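Local structure of cytochrome P450 monooxygenase (Rhodococcus sp. ECU0066, 6KBH) at residues 126-129 and 130-134; 441-445 and 446-450; 484-487 and 488-491; 752-756 and 757-761. The protein appears to act as a self-sufficient cytochrome P450 monooxygenase, with the heme, FMN and a 2Fe-2S cluster all carried on one polypeptide chain. All blocks are in the same frame, centred on the assembly; numbering follows the deposited sequence.

Contact 1. Residues 126-129 and 130-134; sequences VNED and EPAHM. With HEM (protoporphyrin IX containing Fe), chain C.
His133 packs its CB against CB of Glu128 where the loop turns into helix 133-139, beside the heme; the helix matches the C helix of the P450 fold, where side chains reach a heme propionate. The imidazole is gripped at both nitrogens. NE2 points almost straight at propionate oxygen O2D of the heme, 2.6 Å away with an N-H...O angle of 170°. At the other end ND1 donates to OE2 of Glu130, which lies in the ring plane and is met nearly end-on along its C-O bond. Glu130 can reach back because its chain folds at chi2 (-58°), and its OE1 accepts the backbone N of Met134 through the syn lone pair, at 3.1 Å. One carboxylate thus binds both the ring and the backbone N of Met134 near the start of the helix. With an oxygen at each nitrogen, the doubly protonated imidazole would probably be stabilised. The ring of His391, another heme-binding residue, stacks on it. A weak bond runs from His133 N to Asp129 O, while OE2 of Glu128 is hydrogen-bonded to the hydroxyl of Tyr271 and to Leu125 N. Val126 places CG2 3.6 Å from CAD of the same propionate arm.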
loop_
_atom_site.group_PDB
_atom_site.type_symbol
_atom_site.label_atom_id
_atom_site.label_comp_id
_atom_site.label_asym_id
_atom_site.label_seq_id
_atom_site.Cartn_x
_atom_site.Cartn_y
_atom_site.Cartn_z
ATOM N N VAL A 126 -2.499 18.797 12.237
ATOM C CA VAL A 126 -1.070 18.516 12.183
ATOM C C VAL A 126 -0.407 19.010 13.458
ATOM O O VAL A 126 0.544 18.391 13.944
ATOM C CB VAL A 126 -0.406 19.137 10.937
ATOM C CG1 VAL A 126 0.905 18.437 10.640
ATOM C CG2 VAL A 126 -1.326 19.056 9.730
ATOM N N ASN A 127 -0.925 20.097 14.016
ATOM C CA ASN A 127 -0.468 20.687 15.260
ATOM C C ASN A 127 -1.292 20.255 16.459
ATOM O O ASN A 127 -0.827 20.399 17.594
ATOM C CB ASN A 127 -0.551 22.203 15.156
ATOM C CG ASN A 127 -0.179 22.693 13.799
ATOM O OD1 ASN A 127 -0.823 23.581 13.243
ATOM N ND2 ASN A 127 0.896 22.144 13.261
ATOM N N GLU A 128 -2.505 19.760 16.239
ATOM C CA GLU A 128 -3.426 19.547 17.343
ATOM C C GLU A 128 -2.915 18.467 18.274
ATOM O O GLU A 128 -2.593 17.357 17.842
ATOM C CB GLU A 128 -4.801 19.150 16.829
ATOM C CG GLU A 128 -5.395 20.129 15.884
ATOM C CD GLU A 128 -6.883 19.967 15.790
ATOM O OE1 GLU A 128 -7.530 19.766 16.839
ATOM O OE2 GLU A 128 -7.397 19.998 14.659
ATOM N N ASP A 129 -2.864 18.791 19.556
ATOM C CA ASP A 129 -2.651 17.755 20.539
ATOM C C ASP A 129 -3.947 16.995 20.777
ATOM O O ASP A 129 -5.019 17.349 20.276
ATOM C CB ASP A 129 -2.142 18.347 21.849
ATOM C CG ASP A 129 -0.733 18.879 21.738
ATOM O OD1 ASP A 129 -0.268 19.090 20.597
ATOM O OD2 ASP A 129 -0.089 19.075 22.786
ATOM N N GLU A 130 -3.832 15.927 21.540
ATOM C CA GLU A 130 -4.995 15.276 22.095
ATOM C C GLU A 130 -5.488 16.076 23.296
ATOM O O GLU A 130 -4.723 16.830 23.903
ATOM C CB GLU A 130 -4.643 13.841 22.480
ATOM C CG GLU A 130 -4.138 13.012 21.308
ATOM C CD GLU A 130 -5.135 12.947 20.161
ATOM O OE1 GLU A 130 -6.357 12.980 20.422
ATOM O OE2 GLU A 130 -4.697 12.870 18.992
ATOM N N PRO A 131 -6.771 15.942 23.666
ATOM C CA PRO A 131 -7.770 15.033 23.092
ATOM C C PRO A 131 -8.548 15.583 21.893
ATOM O O PRO A 131 -9.480 14.925 21.435
ATOM C CB PRO A 131 -8.713 14.790 24.269
ATOM C CG PRO A 131 -8.672 16.070 25.031
ATOM C CD PRO A 131 -7.288 16.645 24.853
ATOM N N ALA A 132 -8.173 16.756 21.385
ATOM C CA ALA A 132 -8.936 17.356 20.296
ATOM C C ALA A 132 -8.657 16.697 18.949
ATOM O O ALA A 132 -9.539 16.672 18.082
ATOM C CB ALA A 132 -8.641 18.854 20.211
ATOM N N HIS A 133 -7.455 16.147 18.758
ATOM C CA HIS A 133 -7.017 15.760 17.420
ATOM C C HIS A 133 -7.751 14.520 16.914
ATOM O O HIS A 133 -8.237 14.501 15.776
ATOM C CB HIS A 133 -5.505 15.529 17.415
ATOM C CG HIS A 133 -5.028 14.647 16.303
ATOM N ND1 HIS A 133 -4.619 13.347 16.508
ATOM C CD2 HIS A 133 -4.894 14.878 14.976
ATOM C CE1 HIS A 133 -4.257 12.814 15.354
ATOM N NE2 HIS A 133 -4.413 13.723 14.408
ATOM N N MET A 134 -7.833 13.470 17.735
ATOM C CA MET A 134 -8.363 12.197 17.244
ATOM C C MET A 134 -9.823 12.284 16.816
ATOM O O MET A 134 -10.142 11.812 15.710
ATOM C CB MET A 134 -8.152 11.097 18.292
ATOM C CG MET A 134 -6.768 10.467 18.280
ATOM S SD MET A 134 -6.135 10.106 16.626
ATOM C CE MET A 134 -7.335 8.926 16.020
HETATM C CHA HEM C . 0.191 14.980 8.097
HETATM C CHB HEM C . 3.747 13.925 4.678
HETATM C CHC HEM C . 0.290 14.732 0.752
HETATM C CHD HEM C . -3.209 15.769 4.171
HETATM C C1A HEM C . 1.350 14.645 7.266
HETATM C C2A HEM C . 2.537 14.359 8.079
HETATM C C3A HEM C . 3.522 14.062 7.134
HETATM C C4A HEM C . 2.833 14.203 5.824
HETATM C CMA HEM C . 4.947 13.693 7.403
HETATM C CAA HEM C . 2.681 14.350 9.570
HETATM C CBA HEM C . 2.750 12.987 10.184
HETATM C CGA HEM C . 2.662 12.844 11.666
HETATM O O1A HEM C . 2.881 13.958 12.212
HETATM O O2A HEM C . 2.395 11.647 11.961
HETATM C C1B HEM C . 3.181 14.042 3.297
HETATM C C2B HEM C . 3.962 13.786 2.002
HETATM C C3B HEM C . 2.872 14.037 0.778
HETATM C C4B HEM C . 1.576 14.419 1.467
HETATM C CMB HEM C . 5.397 13.401 1.879
HETATM C CAB HEM C . 3.104 13.937 -0.691
HETATM C CBB HEM C . 3.719 12.687 -1.219
HETATM C C1C HEM C . -0.859 15.065 1.641
HETATM C C2C HEM C . -2.017 15.351 0.837
HETATM C C3C HEM C . -2.999 15.646 1.757
HETATM C C4C HEM C . -2.326 15.499 3.039
HETATM C CMC HEM C . -2.132 15.330 -0.651
HETATM C CAC HEM C . -4.425 15.998 1.465
HETATM C CBC HEM C . -4.917 17.388 1.655
HETATM C C1D HEM C . -2.437 15.602 5.408
HETATM C C2D HEM C . -3.266 15.858 6.632
HETATM C C3D HEM C . -2.204 15.613 7.871
HETATM C C4D HEM C . -0.926 15.251 7.170
HETATM C CMD HEM C . -4.704 16.243 6.681
HETATM C CAD HEM C . -2.479 15.717 9.329
HETATM C CBD HEM C . -3.189 14.551 9.935
HETATM C CGD HEM C . -3.113 14.405 11.410
HETATM O O1D HEM C . -2.155 15.104 11.819
HETATM O O2D HEM C . -4.006 13.625 11.828
HETATM N NA HEM C . 1.506 14.561 5.877
HETATM N NB HEM C . 1.742 14.349 2.989
HETATM N NC HEM C . -1.024 15.150 3.005
HETATM N ND HEM C . -0.981 15.175 5.618
HETATM FE FE HEM C . 0.443 14.903 4.272
#

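Contact 2. Residues 441-445 and 446-450; sequences VRWDP and ARNPE
Asp444 and Arg447 meet through a loose salt bridge, OD2 lying 3.5 Å from NE at the edge of the guanidinium and near its plane; the two flat groups are turned 25° from each other. With CG anti to the backbone N (chi1 -168°), the carboxylate of Asp444 is turned to the side of Arg447, while the arginine bends at chi3 beyond its first carbons. Two backbone bonds follow in succession: Arg447 N donates to Asp444 O at 3.2 Å, and Asn448 N donates to Pro445 O at 3.3 Å, both donors standing well above the carbonyl planes. The amide end of Asn448 comes up to the CD1 side of the Trp443 indole, the planes 41° apart, though which end of the amide is nitrogen is doubtful. Further out, His416 adds to this first shell: its NE2 is hydrogen-bonded to the same Asp444 O, and its ring meets the indole at a steep angle. The indole NE1 makes a weak bond to Ile168 O, and Glu450 is paired with Arg413. The contact is built round a type I beta turn from Pro445 to Asn448, joining strand 440-442, the central strand of a small antiparallel sheet in the P450 part of the chain, to the short, weakly bonded helix 449-452.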
loop_
_atom_site.group_PDB
_atom_site.type_symbol
_atom_site.label_atom_id
_atom_site.label_comp_id
_atom_site.label_asym_id
_atom_site.label_seq_id
_atom_site.Cartn_x
_atom_site.Cartn_y
_atom_site.Cartn_z
ATOM N N VAL A 441 14.113 17.977 -18.946
ATOM C CA VAL A 441 14.036 16.714 -19.666
ATOM C C VAL A 441 13.939 16.985 -21.160
ATOM O O VAL A 441 13.226 17.895 -21.599
ATOM C CB VAL A 441 12.845 15.859 -19.186
ATOM C CG1 VAL A 441 13.047 15.445 -17.739
ATOM C CG2 VAL A 441 11.551 16.621 -19.337
ATOM N N ARG A 442 14.675 16.198 -21.934
ATOM C CA ARG A 442 14.606 16.195 -23.384
ATOM C C ARG A 442 13.928 14.917 -23.861
ATOM O O ARG A 442 13.871 13.915 -23.144
ATOM C CB ARG A 442 16.007 16.302 -23.999
ATOM C CG ARG A 442 16.783 15.009 -23.864
ATOM C CD ARG A 442 18.002 14.907 -24.766
ATOM N NE ARG A 442 18.864 16.078 -24.700
ATOM C CZ ARG A 442 20.149 16.031 -24.364
ATOM N NH1 ARG A 442 20.712 14.870 -24.053
ATOM N NH2 ARG A 442 20.868 17.142 -24.332
ATOM N N TRP A 443 13.403 14.968 -25.082
ATOM C CA TRP A 443 12.926 13.777 -25.775
ATOM C C TRP A 443 12.817 14.101 -27.258
ATOM O O TRP A 443 12.889 15.262 -27.668
ATOM C CB TRP A 443 11.585 13.279 -25.219
ATOM C CG TRP A 443 10.411 14.131 -25.582
ATOM C CD1 TRP A 443 9.574 13.973 -26.649
ATOM C CD2 TRP A 443 9.938 15.272 -24.867
ATOM N NE1 TRP A 443 8.610 14.953 -26.643
ATOM C CE2 TRP A 443 8.812 15.761 -25.556
ATOM C CE3 TRP A 443 10.360 15.932 -23.711
ATOM C CZ2 TRP A 443 8.109 16.879 -25.126
ATOM C CZ3 TRP A 443 9.661 17.035 -23.290
ATOM C CH2 TRP A 443 8.548 17.501 -23.992
ATOM N N ASP A 444 12.649 13.050 -28.061
ATOM C CA ASP A 444 12.505 13.199 -29.503
ATOM C C ASP A 444 11.027 13.353 -29.841
ATOM O O ASP A 444 10.276 12.370 -29.741
ATOM C CB ASP A 444 13.099 11.997 -30.227
ATOM C CG ASP A 444 13.234 12.220 -31.722
ATOM O OD1 ASP A 444 12.726 13.243 -32.229
ATOM O OD2 ASP A 444 13.855 11.370 -32.392
ATOM N N PRO A 445 10.567 14.537 -30.255
ATOM C CA PRO A 445 9.117 14.728 -30.440
ATOM C C PRO A 445 8.519 13.879 -31.547
ATOM O O PRO A 445 7.432 13.320 -31.364
ATOM C CB PRO A 445 8.998 16.228 -30.749
ATOM C CG PRO A 445 10.277 16.832 -30.253
ATOM C CD PRO A 445 11.319 15.784 -30.469
ATOM N N ALA A 446 9.178 13.780 -32.705
ATOM C CA ALA A 446 8.617 12.986 -33.796
ATOM C C ALA A 446 8.394 11.540 -33.375
ATOM O O ALA A 446 7.460 10.888 -33.857
ATOM C CB ALA A 446 9.530 13.047 -35.020
ATOM N N ARG A 447 9.218 11.045 -32.457
ATOM C CA ARG A 447 9.287 9.642 -32.079
ATOM C C ARG A 447 8.287 9.251 -30.994
ATOM O O ARG A 447 8.299 8.098 -30.551
ATOM C CB ARG A 447 10.715 9.324 -31.621
ATOM C CG ARG A 447 11.050 7.862 -31.418
ATOM C CD ARG A 447 12.531 7.720 -31.218
ATOM N NE ARG A 447 13.224 7.909 -32.484
ATOM C CZ ARG A 447 13.842 6.935 -33.140
ATOM N NH1 ARG A 447 13.869 5.711 -32.633
ATOM N NH2 ARG A 447 14.446 7.186 -34.292
ATOM N N ASN A 448 7.429 10.169 -30.550
ATOM C CA ASN A 448 6.403 9.798 -29.590
ATOM C C ASN A 448 5.643 8.581 -30.112
ATOM O O ASN A 448 5.154 8.608 -31.251
ATOM C CB ASN A 448 5.407 10.939 -29.344
ATOM C CG ASN A 448 6.070 12.243 -28.944
ATOM O OD1 ASN A 448 5.664 13.317 -29.390
ATOM N ND2 ASN A 448 7.081 12.162 -28.094
ATOM N N PRO A 449 5.532 7.501 -29.334
ATOM C CA PRO A 449 4.623 6.416 -29.734
ATOM C C PRO A 449 3.200 6.905 -29.923
ATOM O O PRO A 449 2.399 6.233 -30.584
ATOM C CB PRO A 449 4.722 5.419 -28.570
ATOM C CG PRO A 449 5.978 5.786 -27.834
ATOM C CD PRO A 449 6.114 7.269 -28.000
ATOM N N GLU A 450 2.890 8.085 -29.383
ATOM C CA GLU A 450 1.525 8.587 -29.336
ATOM C C GLU A 450 1.000 8.953 -30.720
ATOM O O GLU A 450 -0.158 8.660 -31.043
ATOM C CB GLU A 450 1.480 9.795 -28.404
ATOM C CG GLU A 450 0.135 10.464 -28.271
ATOM C CD GLU A 450 0.272 11.888 -27.793
ATOM O OE1 GLU A 450 0.675 12.086 -26.628
ATOM O OE2 GLU A 450 -0.010 12.808 -28.587
#

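Contact 3. Residues 484-487 and 488-491; sequences SIAD and DILL
Ile489 lies against Ala486 from its first side-chain carbon, CB being 3.9 Å from CB of the alanine. From there the chain divides. CG1 stands opposite the carbonyl carbon (chi1 -74°) and passes 3.9 Å from the backbone O of Asp487, and the terminal CD1 then returns to the alanine methyl, 3.8 Å from Ala486 CB. The other branch, CG2, points on toward Ile485 and meets its CG1 at 4.0 Å, the two isoleucine side chains crossing at about a right angle. Leu539 and Ile586 also pack on Ile489, whose side chain comes within about 7 Å of the bound FMN. These residues sit at the end of a beta hairpin formed by strands 475-486 and 489-496, neighbours in the six-stranded antiparallel sheet of the flavin-binding domain of ferredoxin-reductase type. The reversal is a type II turn from Ala486 to Ile489, in which Asp488 takes up a left-handed backbone conformation. A weak bond from Ile489 N to Ala486 O, 3.3 Å long, spans it. The strand segments run at 134° to each other rather than strictly antiparallel, and Ser484 faces Leu490 in a non-hydrogen-bonded pair. Ile485, meanwhile, extends its CD1 across to CB of Leu491 at 3.8 Å. At the turn itself the two aspartates hold their carboxylates apart, OD2 of Asp487 lying 6.6 Å from OD2 of Asp488, and the former oxygen is hydrogen-bonded to the hydroxyl of Thr615.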
loop_
_atom_site.group_PDB
_atom_site.type_symbol
_atom_site.label_atom_id
_atom_site.label_comp_id
_atom_site.label_asym_id
_atom_site.label_seq_id
_atom_site.Cartn_x
_atom_site.Cartn_y
_atom_site.Cartn_z
ATOM N N SER A 484 -7.284 -26.843 -24.988
ATOM C CA SER A 484 -8.551 -27.374 -24.495
ATOM C C SER A 484 -8.357 -28.849 -24.164
ATOM O O SER A 484 -8.101 -29.665 -25.056
ATOM C CB SER A 484 -9.655 -27.177 -25.531
ATOM O OG SER A 484 -10.768 -28.011 -25.264
ATOM N N ILE A 485 -8.468 -29.192 -22.881
ATOM C CA ILE A 485 -8.288 -30.561 -22.409
ATOM C C ILE A 485 -9.571 -31.153 -21.857
ATOM O O ILE A 485 -9.564 -32.303 -21.394
ATOM C CB ILE A 485 -7.164 -30.649 -21.360
ATOM C CG1 ILE A 485 -7.288 -29.511 -20.346
ATOM C CG2 ILE A 485 -5.798 -30.615 -22.037
ATOM C CD1 ILE A 485 -6.418 -29.686 -19.129
ATOM N N ALA A 486 -10.666 -30.401 -21.883
ATOM C CA ALA A 486 -12.000 -30.853 -21.508
ATOM C C ALA A 486 -12.966 -29.771 -21.966
ATOM O O ALA A 486 -12.554 -28.677 -22.360
ATOM C CB ALA A 486 -12.126 -31.107 -20.003
ATOM N N ASP A 487 -14.256 -30.085 -21.925
ATOM C CA ASP A 487 -15.249 -29.082 -22.288
ATOM C C ASP A 487 -15.292 -27.999 -21.219
ATOM O O ASP A 487 -15.387 -28.296 -20.024
ATOM C CB ASP A 487 -16.627 -29.722 -22.471
ATOM C CG ASP A 487 -16.554 -31.075 -23.159
ATOM O OD1 ASP A 487 -16.244 -31.107 -24.368
ATOM O OD2 ASP A 487 -16.818 -32.101 -22.497
ATOM N N ASP A 488 -15.191 -26.741 -21.656
ATOM C CA ASP A 488 -15.208 -25.572 -20.778
ATOM C C ASP A 488 -13.992 -25.523 -19.851
ATOM O O ASP A 488 -14.052 -24.926 -18.776
ATOM C CB ASP A 488 -16.506 -25.512 -19.960
ATOM C CG ASP A 488 -17.739 -25.392 -20.836
ATOM O OD1 ASP A 488 -17.688 -24.637 -21.829
ATOM O OD2 ASP A 488 -18.754 -26.057 -20.537
ATOM N N ILE A 489 -12.877 -26.131 -20.253
ATOM C CA ILE A 489 -11.657 -26.134 -19.451
ATOM C C ILE A 489 -10.472 -25.822 -20.360
ATOM O O ILE A 489 -10.214 -26.561 -21.317
ATOM C CB ILE A 489 -11.446 -27.477 -18.731
ATOM C CG1 ILE A 489 -12.426 -27.610 -17.565
ATOM C CG2 ILE A 489 -10.019 -27.587 -18.220
ATOM C CD1 ILE A 489 -12.424 -28.969 -16.913
ATOM N N LEU A 490 -9.751 -24.734 -20.060
ATOM C CA LEU A 490 -8.491 -24.409 -20.724
ATOM C C LEU A 490 -7.322 -24.924 -19.905
ATOM O O LEU A 490 -7.383 -24.996 -18.680
ATOM C CB LEU A 490 -8.260 -22.903 -20.920
ATOM C CG LEU A 490 -9.126 -21.953 -21.734
ATOM C CD1 LEU A 490 -9.272 -22.394 -23.187
ATOM C CD2 LEU A 490 -10.428 -21.828 -21.048
ATOM N N LEU A 491 -6.239 -25.241 -20.595
ATOM C CA LEU A 491 -4.935 -25.410 -19.971
ATOM C C LEU A 491 -4.059 -24.245 -20.416
ATOM O O LEU A 491 -3.727 -24.125 -21.603
ATOM C CB LEU A 491 -4.305 -26.749 -20.341
ATOM C CG LEU A 491 -3.003 -27.040 -19.586
ATOM C CD1 LEU A 491 -3.248 -27.143 -18.086
ATOM C CD2 LEU A 491 -2.319 -28.292 -20.109
#

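Contact 4. Residues 752-756 and 757-761; sequences VDHRD and LVLTK
Past strand 749-753 the backbone curls round the side chain of Asp756, so that the amide of Leu759 faces its carboxylate. That bond, from Leu759 N to Asp756 OD2, is 3.2 Å long with an N-H...O angle of 147°, and the donor stands above the carboxylate plane, 40° out of it. The carboxylate is brought inside the curl because CG of Asp756 sits between the backbone N and the carbonyl carbon (chi1 54°). Leu759 also wraps the oxygen with its own carbons, CD1 coming within 3.4 Å of OD2, while CG1 of Val758 also lies against OD2, the two side chains of Asp756 and Val758 crossing at a slant. The same Leu759 CD1 reaches the imidazole of His754, 4.2 Å from CE1, and one face of that ring carries CG2 of Val752 over its centre. Arg755 is extended beyond CG, and its NH2 makes a salt bridge of 2.7 Å with OD2 of Asp753; Glu698 takes NH1. Thr760 follows at the N-cap of helix 761-766. Met771 packs against Asp756, Val758 and Leu759, and the cluster ligands Cys743 and Cys773 have side chains about 7 Å from that of Asp756. This buried carboxylate, bonded to the amide of Leu759 and with Arg764 at a weak, long distance, would, if ionised, probably add to the negative potential near the 2Fe-2S cluster, partly offset by that arginine.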
loop_
_atom_site.group_PDB
_atom_site.type_symbol
_atom_site.label_atom_id
_atom_site.label_comp_id
_atom_site.label_asym_id
_atom_site.label_seq_id
_atom_site.Cartn_x
_atom_site.Cartn_y
_atom_site.Cartn_z
ATOM N N VAL A 752 -9.013 -15.297 18.936
ATOM C CA VAL A 752 -9.722 -14.858 17.745
ATOM C C VAL A 752 -10.876 -15.809 17.451
ATOM O O VAL A 752 -10.818 -17.010 17.740
ATOM C CB VAL A 752 -8.757 -14.769 16.547
ATOM C CG1 VAL A 752 -7.479 -14.074 16.950
ATOM C CG2 VAL A 752 -8.418 -16.133 16.076
ATOM N N ASP A 753 -11.946 -15.247 16.889
ATOM C CA ASP A 753 -13.066 -16.031 16.373
ATOM C C ASP A 753 -12.754 -16.368 14.917
ATOM O O ASP A 753 -13.171 -15.685 13.979
ATOM C CB ASP A 753 -14.372 -15.262 16.522
ATOM C CG ASP A 753 -15.592 -16.157 16.451
ATOM O OD1 ASP A 753 -15.425 -17.391 16.351
ATOM O OD2 ASP A 753 -16.721 -15.623 16.500
ATOM N N HIS A 754 -11.977 -17.437 14.740
ATOM C CA HIS A 754 -11.542 -17.860 13.413
ATOM C C HIS A 754 -12.732 -18.211 12.528
ATOM O O HIS A 754 -13.601 -18.995 12.921
ATOM C CB HIS A 754 -10.624 -19.074 13.526
ATOM C CG HIS A 754 -9.197 -18.743 13.826
ATOM N ND1 HIS A 754 -8.423 -17.952 13.003
ATOM C CD2 HIS A 754 -8.390 -19.130 14.841
ATOM C CE1 HIS A 754 -7.206 -17.852 13.508
ATOM N NE2 HIS A 754 -7.159 -18.560 14.623
ATOM N N ARG A 755 -12.767 -17.629 11.318
ATOM C CA ARG A 755 -13.817 -17.948 10.353
ATOM C C ARG A 755 -13.310 -18.035 8.922
ATOM O O ARG A 755 -14.112 -17.945 7.985
ATOM C CB ARG A 755 -14.931 -16.928 10.414
ATOM C CG ARG A 755 -15.648 -17.011 11.699
ATOM C CD ARG A 755 -16.760 -16.070 11.771
ATOM N NE ARG A 755 -17.348 -16.180 13.088
ATOM C CZ ARG A 755 -18.305 -15.380 13.511
ATOM N NH1 ARG A 755 -18.756 -14.444 12.693
ATOM N NH2 ARG A 755 -18.811 -15.516 14.728
ATOM N N ASP A 756 -12.013 -18.195 8.727
ATOM C CA ASP A 756 -11.466 -18.419 7.406
ATOM C C ASP A 756 -11.483 -19.910 7.092
ATOM O O ASP A 756 -11.869 -20.746 7.913
ATOM C CB ASP A 756 -10.046 -17.883 7.329
ATOM C CG ASP A 756 -9.165 -18.450 8.419
ATOM O OD1 ASP A 756 -9.646 -18.573 9.564
ATOM O OD2 ASP A 756 -8.004 -18.794 8.134
ATOM N N LEU A 757 -11.047 -20.249 5.882
ATOM C CA LEU A 757 -10.850 -21.635 5.492
ATOM C C LEU A 757 -9.405 -21.910 5.090
ATOM O O LEU A 757 -9.113 -22.994 4.571
ATOM C CB LEU A 757 -11.804 -22.010 4.351
ATOM C CG LEU A 757 -13.207 -21.382 4.311
ATOM C CD1 LEU A 757 -14.017 -21.974 3.171
ATOM C CD2 LEU A 757 -13.973 -21.541 5.622
ATOM N N VAL A 758 -8.492 -20.966 5.323
ATOM C CA VAL A 758 -7.117 -21.126 4.857
ATOM C C VAL A 758 -6.202 -21.729 5.925
ATOM O O VAL A 758 -5.318 -22.530 5.598
ATOM C CB VAL A 758 -6.570 -19.777 4.343
ATOM C CG1 VAL A 758 -6.855 -18.660 5.325
ATOM C CG2 VAL A 758 -5.074 -19.863 4.066
ATOM N N LEU A 759 -6.400 -21.392 7.197
ATOM C CA LEU A 759 -5.471 -21.815 8.233
ATOM C C LEU A 759 -5.855 -23.177 8.800
ATOM O O LEU A 759 -7.019 -23.413 9.142
ATOM C CB LEU A 759 -5.397 -20.773 9.351
ATOM C CG LEU A 759 -4.713 -19.465 8.938
ATOM C CD1 LEU A 759 -5.147 -18.310 9.823
ATOM C CD2 LEU A 759 -3.196 -19.592 8.933
ATOM N N THR A 760 -4.863 -24.061 8.894
ATOM C CA THR A 760 -5.043 -25.378 9.488
ATOM C C THR A 760 -5.562 -25.254 10.915
ATOM O O THR A 760 -5.318 -24.257 11.598
ATOM C CB THR A 760 -3.717 -26.139 9.488
ATOM O OG1 THR A 760 -2.978 -25.806 10.671
ATOM C CG2 THR A 760 -2.890 -25.760 8.269
ATOM N N LYS A 761 -6.279 -26.287 11.372
ATOM C CA LYS A 761 -6.849 -26.252 12.715
ATOM C C LYS A 761 -5.777 -26.101 13.787
ATOM O O LYS A 761 -6.074 -25.610 14.882
ATOM C CB LYS A 761 -7.688 -27.509 12.974
ATOM C CG LYS A 761 -8.584 -27.399 14.201
ATOM C CD LYS A 761 -9.542 -26.219 14.076
ATOM C CE LYS A 761 -9.983 -25.711 15.443
ATOM N NZ LYS A 761 -8.871 -25.030 16.172
#

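In the fold
From the N terminus, the chain first closes contact 1, where the loop after helix 108-116 turns into helix 133-139 beside the heme. Contact 2 closes the turn from strand 440-442 into helix 449-452, still in the P450 part, its centre about 49 Å from that of contact 1. Contact 3 then closes the hairpin of strands 475-486 and 489-496 near the FMN, and contact 4 the loop between strand 749-753 and helix 761-766 near the 2Fe-2S cluster. All four follow in series; none nests or crosses. Contacts 3 and 4 are about 21 Å apart at their nearest atoms, and contacts 1 and 3 lie on opposite sides of the chain's centre.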